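Local coordinates for protein galactokinase (Bifidobacterium longum subsp. infantis ATCC 15697 = JCM 1222 = DSM 20088, PDB 6TEQ) that probably phosphorylates galactose at the expense of ATP, as a GHMP-family galactokinase, and binds 2-deoxy-2-fluoro-galactose in its sugar pocket, at residues 266-271 and 305-310. Residues are numbered along the deposited sequence; the frame is centred on the assembly and turned at random.
Sequences NLRVTA and TEIERV
I307 makes its closest approaches through its CD1 methyl, which reaches A271 CB at 3.8 Å and R268 CD at 4.1 Å; its CG2 branch runs alongside R268 CD a little further off. The isoleucine is extended, with CG1 anti to its carbonyl carbon and chi2 at 170°, which carries CD1 straight out from helix 294-318 to the N-terminal turn of helix 267-276. A271 presents its CB toward helix 294-318, and its CA and that of I307, 7.2 Å apart, are the nearest pair across the two segments. R268 passes I307 obliquely with its aliphatic part; CG lies anti to the backbone N, and a bend at chi2 (69°) brings CD alongside the isoleucine methyl while sending the guanidinium onward. That charged end is tied down elsewhere: NH1 bonds to the carbonyl of A52 and pairs with D207, and NE pairs with D272 one turn further on.

At the start of helix 267-276, N266 is the N-cap, its OD1 accepting from V269 N at 3.3 Å, with the donor tilted 22° from the carbonyl plane. On helix 294-318, R309 grips E306 side-on, NE and NH2 both reaching E306 OE1 at 2.8 Å. The other carboxylate oxygen, E306 OE2, accepts from the backbone nitrogens of G45 and E46, linking this helix to the loop that supplies the galactose-binding E46, H47 and D49; the I307 side chain lies about 9 Å from that of H47. L267 packs against helix 247-262 and an earlier part of helix 294-318, and R309 lies against helix 322-338. The contact thus packs the first turn of helix 267-276 on helix 294-318, with R268 tying this pair to strand 202-207 through D207 and to a loop through A52.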
loop_
_atom_site.group_PDB
_atom_site.type_symbol
_atom_site.label_atom_id
_atom_site.label_comp_id
_atom_site.label_asym_id
_atom_site.label_seq_id
_atom_site.Cartn_x
_atom_site.Cartn_y
_atom_site.Cartn_z
ATOM N N ASN A 266 14.594 16.414 -4.794
ATOM C CA ASN A 266 14.260 14.987 -4.595
ATOM C C ASN A 266 15.036 14.117 -5.591
ATOM O O ASN A 266 15.508 14.622 -6.623
ATOM C CB ASN A 266 12.754 14.722 -4.657
ATOM C CG ASN A 266 12.102 15.293 -5.901
ATOM O OD1 ASN A 266 12.433 14.821 -6.975
ATOM N ND2 ASN A 266 11.219 16.289 -5.781
ATOM N N LEU A 267 15.074 12.795 -5.346
ATOM C CA LEU A 267 15.886 11.931 -6.203
ATOM C C LEU A 267 15.264 11.749 -7.573
ATOM O O LEU A 267 15.925 11.242 -8.453
ATOM C CB LEU A 267 16.173 10.613 -5.500
ATOM C CG LEU A 267 17.143 10.750 -4.303
ATOM C CD1 LEU A 267 17.273 9.449 -3.537
ATOM C CD2 LEU A 267 18.519 11.259 -4.693
ATOM N N ARG A 268 13.988 12.047 -7.725
ATOM C CA ARG A 268 13.389 12.008 -9.070
ATOM C C ARG A 268 14.088 12.995 -9.990
ATOM O O ARG A 268 14.234 12.658 -11.176
ATOM C CB ARG A 268 11.919 12.275 -8.985
ATOM C CG ARG A 268 11.228 12.414 -10.316
ATOM C CD ARG A 268 11.125 11.115 -11.124
ATOM N NE ARG A 268 10.228 11.306 -12.261
ATOM C CZ ARG A 268 8.910 11.243 -12.219
ATOM N NH1 ARG A 268 8.291 11.097 -11.064
ATOM N NH2 ARG A 268 8.208 11.467 -13.317
ATOM N N VAL A 269 14.451 14.179 -9.503
ATOM C CA VAL A 269 15.288 15.104 -10.322
ATOM C C VAL A 269 16.549 14.367 -10.844
ATOM O O VAL A 269 16.845 14.404 -12.023
ATOM C CB VAL A 269 15.684 16.330 -9.501
ATOM C CG1 VAL A 269 16.569 17.240 -10.372
ATOM C CG2 VAL A 269 14.517 17.042 -8.875
ATOM N N THR A 270 17.292 13.753 -9.951
ATOM C CA THR A 270 18.523 12.996 -10.265
ATOM C C THR A 270 18.157 11.910 -11.315
ATOM O O THR A 270 18.841 11.724 -12.333
ATOM C CB THR A 270 19.061 12.399 -8.969
ATOM O OG1 THR A 270 19.217 13.434 -7.988
ATOM C CG2 THR A 270 20.302 11.585 -9.248
ATOM N N ALA A 271 17.196 11.050 -10.985
ATOM C CA ALA A 271 16.805 9.906 -11.838
ATOM C C ALA A 271 16.442 10.348 -13.261
ATOM O O ALA A 271 16.789 9.667 -14.260
ATOM C CB ALA A 271 15.627 9.246 -11.212
ATOM N N THR A 305 17.296 3.367 -10.634
ATOM C CA THR A 305 17.020 2.204 -11.519
ATOM C C THR A 305 15.552 1.791 -11.389
ATOM O O THR A 305 14.940 1.358 -12.357
ATOM C CB THR A 305 18.018 1.057 -11.336
ATOM O OG1 THR A 305 17.905 0.531 -10.014
ATOM C CG2 THR A 305 19.442 1.490 -11.671
ATOM N N GLU A 306 14.994 1.903 -10.182
ATOM C CA GLU A 306 13.604 1.442 -9.950
ATOM C C GLU A 306 12.678 2.376 -10.718
ATOM O O GLU A 306 11.637 1.878 -11.268
ATOM C CB GLU A 306 13.292 1.431 -8.447
ATOM C CG GLU A 306 11.957 0.842 -8.111
ATOM C CD GLU A 306 11.850 -0.661 -8.181
ATOM O OE1 GLU A 306 12.797 -1.329 -8.671
ATOM O OE2 GLU A 306 10.782 -1.122 -7.796
ATOM N N ILE A 307 12.890 3.677 -10.672
ATOM C CA ILE A 307 11.990 4.615 -11.378
ATOM C C ILE A 307 11.985 4.236 -12.866
ATOM O O ILE A 307 10.875 4.132 -13.469
ATOM C CB ILE A 307 12.375 6.081 -11.129
ATOM C CG1 ILE A 307 12.176 6.492 -9.655
ATOM C CG2 ILE A 307 11.609 7.002 -12.050
ATOM C CD1 ILE A 307 12.748 7.846 -9.256
ATOM N N GLU A 308 13.154 3.967 -13.439
ATOM C CA GLU A 308 13.203 3.602 -14.855
ATOM C C GLU A 308 12.514 2.248 -15.061
ATOM O O GLU A 308 11.805 2.065 -16.064
ATOM C CB GLU A 308 14.636 3.522 -15.384
ATOM C CG GLU A 308 14.622 3.577 -16.888
ATOM C CD GLU A 308 14.226 4.925 -17.492
ATOM O OE1 GLU A 308 14.921 5.856 -17.308
ATOM O OE2 GLU A 308 13.215 5.019 -18.147
ATOM N N ARG A 309 12.672 1.284 -14.145
ATOM C CA ARG A 309 11.991 -0.001 -14.286
ATOM C C ARG A 309 10.493 0.219 -14.380
ATOM O O ARG A 309 9.813 -0.617 -15.033
ATOM C CB ARG A 309 12.352 -0.944 -13.144
ATOM C CG ARG A 309 13.739 -1.540 -13.305
ATOM C CD ARG A 309 14.014 -2.648 -12.318
ATOM N NE ARG A 309 14.221 -2.108 -10.969
ATOM C CZ ARG A 309 15.412 -1.720 -10.505
ATOM N NH1 ARG A 309 16.495 -1.927 -11.232
ATOM N NH2 ARG A 309 15.528 -1.293 -9.263
ATOM N N VAL A 310 9.926 1.177 -13.671
ATOM C CA VAL A 310 8.467 1.379 -13.780
ATOM C C VAL A 310 8.121 1.667 -15.247
ATOM O O VAL A 310 7.139 1.127 -15.764
ATOM C CB VAL A 310 7.917 2.428 -12.829
ATOM C CG1 VAL A 310 6.433 2.606 -13.038
ATOM C CG2 VAL A 310 8.190 2.108 -11.351
#